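Long-range contact in Exo-poly-alpha-D-galacturonosidase (Thermotoga maritima, PDB 3JUR), which probably hydrolyses polygalacturonate chains of pectin, as a glycosyl hydrolase of family 28 built on a beta-helix: residues K414-M426 with F436-K448. Sequence-based numbering, arbitrary orientation. Where two conformers were deposited one is given.
Sequences KISVLLEFGQLGM and FEKLYIEGKALLK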
# COMPACT_ATOMS: atom_id res chain seq x y z
N LYS D 414 -8.16 -13.43 3.28
CA LYS D 414 -9.25 -13.14 2.36
C LYS D 414 -10.10 -11.95 2.82
O LYS D 414 -10.30 -11.00 2.07
CB LYS D 414 -10.10 -14.39 2.09
CG LYS D 414 -9.43 -15.35 1.09
CD LYS D 414 -10.21 -16.65 0.90
CE LYS D 414 -9.71 -17.76 1.83
NZ LYS D 414 -10.22 -19.09 1.38
N ILE D 415 -10.58 -12.01 4.06
CA ILE D 415 -11.27 -10.88 4.68
C ILE D 415 -10.34 -10.22 5.70
O ILE D 415 -9.73 -10.90 6.52
CB ILE D 415 -12.59 -11.35 5.34
CG1 ILE D 415 -13.57 -11.81 4.25
CG2 ILE D 415 -13.21 -10.23 6.20
CD1 ILE D 415 -14.71 -12.65 4.74
N SER D 416 -10.20 -8.90 5.61
CA SER D 416 -9.38 -8.15 6.57
C SER D 416 -10.04 -8.03 7.94
O SER D 416 -9.45 -8.41 8.96
CB SER D 416 -9.03 -6.75 6.04
OG SER D 416 -8.28 -6.86 4.85
N VAL D 417 -11.26 -7.50 7.98
CA VAL D 417 -11.97 -7.32 9.25
C VAL D 417 -13.43 -7.80 9.16
O VAL D 417 -14.17 -7.44 8.24
CB VAL D 417 -11.91 -5.84 9.77
CG1 VAL D 417 -12.67 -5.68 11.11
CG2 VAL D 417 -10.47 -5.37 9.93
N LEU D 418 -13.80 -8.65 10.12
CA LEU D 418 -15.20 -8.89 10.42
C LEU D 418 -15.38 -8.44 11.85
O LEU D 418 -14.74 -8.98 12.77
CB LEU D 418 -15.59 -10.36 10.22
CG LEU D 418 -17.06 -10.72 10.47
CD1 LEU D 418 -17.47 -11.98 9.73
CD2 LEU D 418 -17.32 -10.92 11.96
N LEU D 419 -16.21 -7.42 12.04
CA LEU D 419 -16.50 -6.88 13.37
C LEU D 419 -18.00 -6.84 13.58
O LEU D 419 -18.73 -6.30 12.76
CB LEU D 419 -15.91 -5.48 13.55
CG LEU D 419 -16.11 -4.83 14.93
CD1 LEU D 419 -15.21 -5.48 15.99
CD2 LEU D 419 -15.89 -3.32 14.89
N GLU D 420 -18.45 -7.41 14.69
CA GLU D 420 -19.84 -7.26 15.11
C GLU D 420 -19.91 -7.09 16.61
O GLU D 420 -19.45 -7.96 17.37
CB GLU D 420 -20.72 -8.43 14.64
CG GLU D 420 -22.22 -8.08 14.64
CD GLU D 420 -23.14 -9.21 14.22
OE1 GLU D 420 -22.98 -10.36 14.70
OE2 GLU D 420 -24.05 -8.95 13.41
N PHE D 421 -20.49 -5.97 17.04
CA PHE D 421 -20.60 -5.62 18.46
C PHE D 421 -19.23 -5.58 19.14
O PHE D 421 -18.95 -6.30 20.11
CB PHE D 421 -21.56 -6.58 19.19
CG PHE D 421 -22.93 -6.68 18.55
CD1 PHE D 421 -23.70 -5.54 18.32
CD2 PHE D 421 -23.45 -7.92 18.20
CE1 PHE D 421 -24.97 -5.63 17.74
CE2 PHE D 421 -24.73 -8.02 17.62
CZ PHE D 421 -25.48 -6.88 17.39
N GLY D 422 -18.37 -4.71 18.61
CA GLY D 422 -17.03 -4.57 19.13
C GLY D 422 -16.48 -3.18 18.91
O GLY D 422 -17.05 -2.37 18.16
N GLN D 423 -15.36 -2.91 19.57
CA GLN D 423 -14.65 -1.65 19.48
C GLN D 423 -13.22 -2.01 19.10
O GLN D 423 -12.50 -2.63 19.88
CB GLN D 423 -14.72 -0.95 20.85
CG GLN D 423 -14.11 0.46 20.92
CD GLN D 423 -13.94 0.94 22.36
OE1 GLN D 423 -13.54 0.17 23.23
NE2 GLN D 423 -14.23 2.22 22.60
N LEU D 424 -12.81 -1.65 17.88
CA LEU D 424 -11.49 -2.03 17.38
C LEU D 424 -10.66 -0.80 17.03
O LEU D 424 -11.12 0.10 16.31
CB LEU D 424 -11.61 -2.97 16.16
CG LEU D 424 -10.36 -3.43 15.39
CD1 LEU D 424 -9.44 -4.28 16.26
CD2 LEU D 424 -10.75 -4.19 14.10
N GLY D 425 -9.44 -0.76 17.56
CA GLY D 425 -8.46 0.24 17.17
C GLY D 425 -7.24 -0.38 16.52
O GLY D 425 -6.75 -1.44 16.95
N MET D 426 -6.77 0.27 15.45
CA MET D 426 -5.54 -0.12 14.77
C MET D 426 -4.67 1.11 14.55
O MET D 426 -5.17 2.17 14.16
CB MET D 426 -5.84 -0.82 13.44
CG MET D 426 -6.80 -2.01 13.56
SD MET D 426 -6.90 -3.06 12.10
CE MET D 426 -5.49 -4.12 12.36
N PHE D 436 -2.84 1.61 7.14
CA PHE D 436 -3.64 2.47 7.99
C PHE D 436 -2.78 3.07 9.08
O PHE D 436 -2.26 2.33 9.93
CB PHE D 436 -4.80 1.69 8.62
CG PHE D 436 -5.75 1.10 7.61
CD1 PHE D 436 -6.77 1.86 7.07
CD2 PHE D 436 -5.61 -0.23 7.20
CE1 PHE D 436 -7.64 1.32 6.14
CE2 PHE D 436 -6.48 -0.78 6.27
CZ PHE D 436 -7.50 -0.00 5.74
N GLU D 437 -2.61 4.39 9.06
CA GLU D 437 -2.04 5.09 10.20
C GLU D 437 -2.96 4.92 11.41
O GLU D 437 -2.50 4.59 12.50
CB GLU D 437 -1.81 6.57 9.89
CG GLU D 437 -1.15 7.35 11.05
CD GLU D 437 -1.20 8.87 10.87
OE1 GLU D 437 -0.87 9.35 9.76
OE2 GLU D 437 -1.57 9.58 11.84
N LYS D 438 -4.27 5.13 11.19
CA LYS D 438 -5.30 4.92 12.20
C LYS D 438 -6.53 4.21 11.63
O LYS D 438 -7.07 4.61 10.60
CB LYS D 438 -5.74 6.25 12.82
CG LYS D 438 -4.79 6.83 13.86
CD LYS D 438 -5.36 8.12 14.49
CE LYS D 438 -6.46 7.85 15.51
NZ LYS D 438 -5.99 7.07 16.70
N LEU D 439 -6.98 3.16 12.30
CA LEU D 439 -8.26 2.55 11.95
C LEU D 439 -9.01 2.24 13.22
O LEU D 439 -8.66 1.30 13.94
CB LEU D 439 -8.10 1.30 11.07
CG LEU D 439 -9.40 0.60 10.62
CD1 LEU D 439 -9.22 -0.11 9.29
CD2 LEU D 439 -9.88 -0.40 11.67
N TYR D 440 -10.02 3.07 13.50
CA TYR D 440 -10.89 2.87 14.66
C TYR D 440 -12.32 2.63 14.21
O TYR D 440 -12.87 3.42 13.46
CB TYR D 440 -10.84 4.07 15.61
CG TYR D 440 -11.85 3.96 16.74
CD1 TYR D 440 -11.59 3.16 17.85
CD2 TYR D 440 -13.06 4.65 16.70
CE1 TYR D 440 -12.50 3.05 18.88
CE2 TYR D 440 -13.98 4.54 17.72
CZ TYR D 440 -13.69 3.75 18.81
OH TYR D 440 -14.60 3.64 19.84
N ILE D 441 -12.90 1.53 14.67
CA ILE D 441 -14.29 1.20 14.34
C ILE D 441 -15.02 0.77 15.60
O ILE D 441 -14.52 -0.06 16.35
CB ILE D 441 -14.42 0.08 13.26
CG1 ILE D 441 -13.74 0.47 11.94
CG2 ILE D 441 -15.89 -0.22 12.97
CD1 ILE D 441 -13.49 -0.72 10.99
N GLU D 442 -16.20 1.36 15.84
CA GLU D 442 -17.09 0.89 16.90
C GLU D 442 -18.45 0.55 16.32
O GLU D 442 -19.11 1.41 15.73
CB GLU D 442 -17.23 1.92 18.03
CG GLU D 442 -18.07 1.43 19.21
CD GLU D 442 -18.06 2.37 20.40
OE1 GLU D 442 -17.62 1.93 21.48
OE2 GLU D 442 -18.51 3.54 20.27
N GLY D 443 -18.85 -0.71 16.47
CA GLY D 443 -20.12 -1.19 15.97
C GLY D 443 -20.00 -2.46 15.16
O GLY D 443 -19.59 -3.52 15.67
N LYS D 444 -20.38 -2.36 13.88
CA LYS D 444 -20.34 -3.49 12.95
C LYS D 444 -19.51 -3.11 11.74
O LYS D 444 -19.56 -1.96 11.28
CB LYS D 444 -21.76 -3.86 12.48
CG LYS D 444 -22.73 -4.25 13.58
CD LYS D 444 -24.10 -4.63 13.02
CE LYS D 444 -25.02 -5.08 14.14
NZ LYS D 444 -26.35 -5.53 13.65
N ALA D 445 -18.76 -4.06 11.20
CA ALA D 445 -18.02 -3.82 9.98
C ALA D 445 -17.61 -5.10 9.23
O ALA D 445 -17.42 -6.17 9.83
CB ALA D 445 -16.79 -2.93 10.25
N LEU D 446 -17.49 -4.95 7.92
CA LEU D 446 -16.90 -5.98 7.07
C LEU D 446 -15.95 -5.31 6.08
O LEU D 446 -16.37 -4.54 5.21
CB LEU D 446 -17.98 -6.79 6.35
CG LEU D 446 -17.52 -7.98 5.49
CD1 LEU D 446 -16.82 -9.04 6.32
CD2 LEU D 446 -18.70 -8.60 4.74
N LEU D 447 -14.65 -5.60 6.22
CA LEU D 447 -13.63 -5.03 5.36
C LEU D 447 -12.90 -6.11 4.58
O LEU D 447 -12.38 -7.08 5.15
CB LEU D 447 -12.62 -4.20 6.17
CG LEU D 447 -12.97 -2.74 6.42
CD1 LEU D 447 -14.06 -2.58 7.48
CD2 LEU D 447 -11.73 -1.96 6.82
N LYS D 448 -12.89 -5.93 3.27
CA LYS D 448 -12.21 -6.84 2.36
C LYS D 448 -11.49 -6.01 1.29
O LYS D 448 -10.43 -6.39 0.78
CB LYS D 448 -13.26 -7.77 1.76
CG LYS D 448 -12.77 -8.73 0.71
CD LYS D 448 -13.94 -9.48 0.11
CE LYS D 448 -13.45 -10.70 -0.63
NZ LYS D 448 -14.52 -11.26 -1.51
OXT LYS D 448 -11.94 -4.92 0.89
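Gln423 meets Tyr440 and Glu442 across two antiparallel strands, 422-426 and 438-442. With CG anti to the backbone N (chi1 -175°) and the chain extended beyond it, the glutamine runs past the phenol. Its CB lies 4.1 Å from Glu442 OE1, and CG 3.4 Å from Tyr440 OH. CD sits between that hydroxyl and Glu442 OE1. In the modelled one of two Tyr440 conformers, NE2 donates to Tyr440 OH at 3.1 Å, close to the amide plane; NE2 is also 3.6 Å from Glu442 OE1. Amide and ring planes are 59° apart, whereas the Glu442 carboxylate lies nearly parallel to the amide. OE1 of Gln423 accepts from the backbone N of Asp402, one coil back. Shortening the side chain to an alanine would probably cost that Tyr440 conformer its donor and the Asp402 amide its acceptor. The two segments close the C-terminal end of the right-handed parallel beta-helix, where the last strands pair antiparallel to the preceding coil. Both segments turn a corner together at a G1 bulge, Phe421 and Gly422 facing Gly443; a classic bulge sets Ser416 and Val417 against Leu447. Inside the corner, Leu419 CD2 meets Ile441 CG2 at 3.6 Å. On the outer side, Lys444 stretches beside Glu420 and Phe421, while Glu420 OE1 forms a salt bridge with Arg361. Along Leu439-Glu442 and Lys444-Leu447, a second subunit adds an antiparallel ladder, continuing the sheet across the interface.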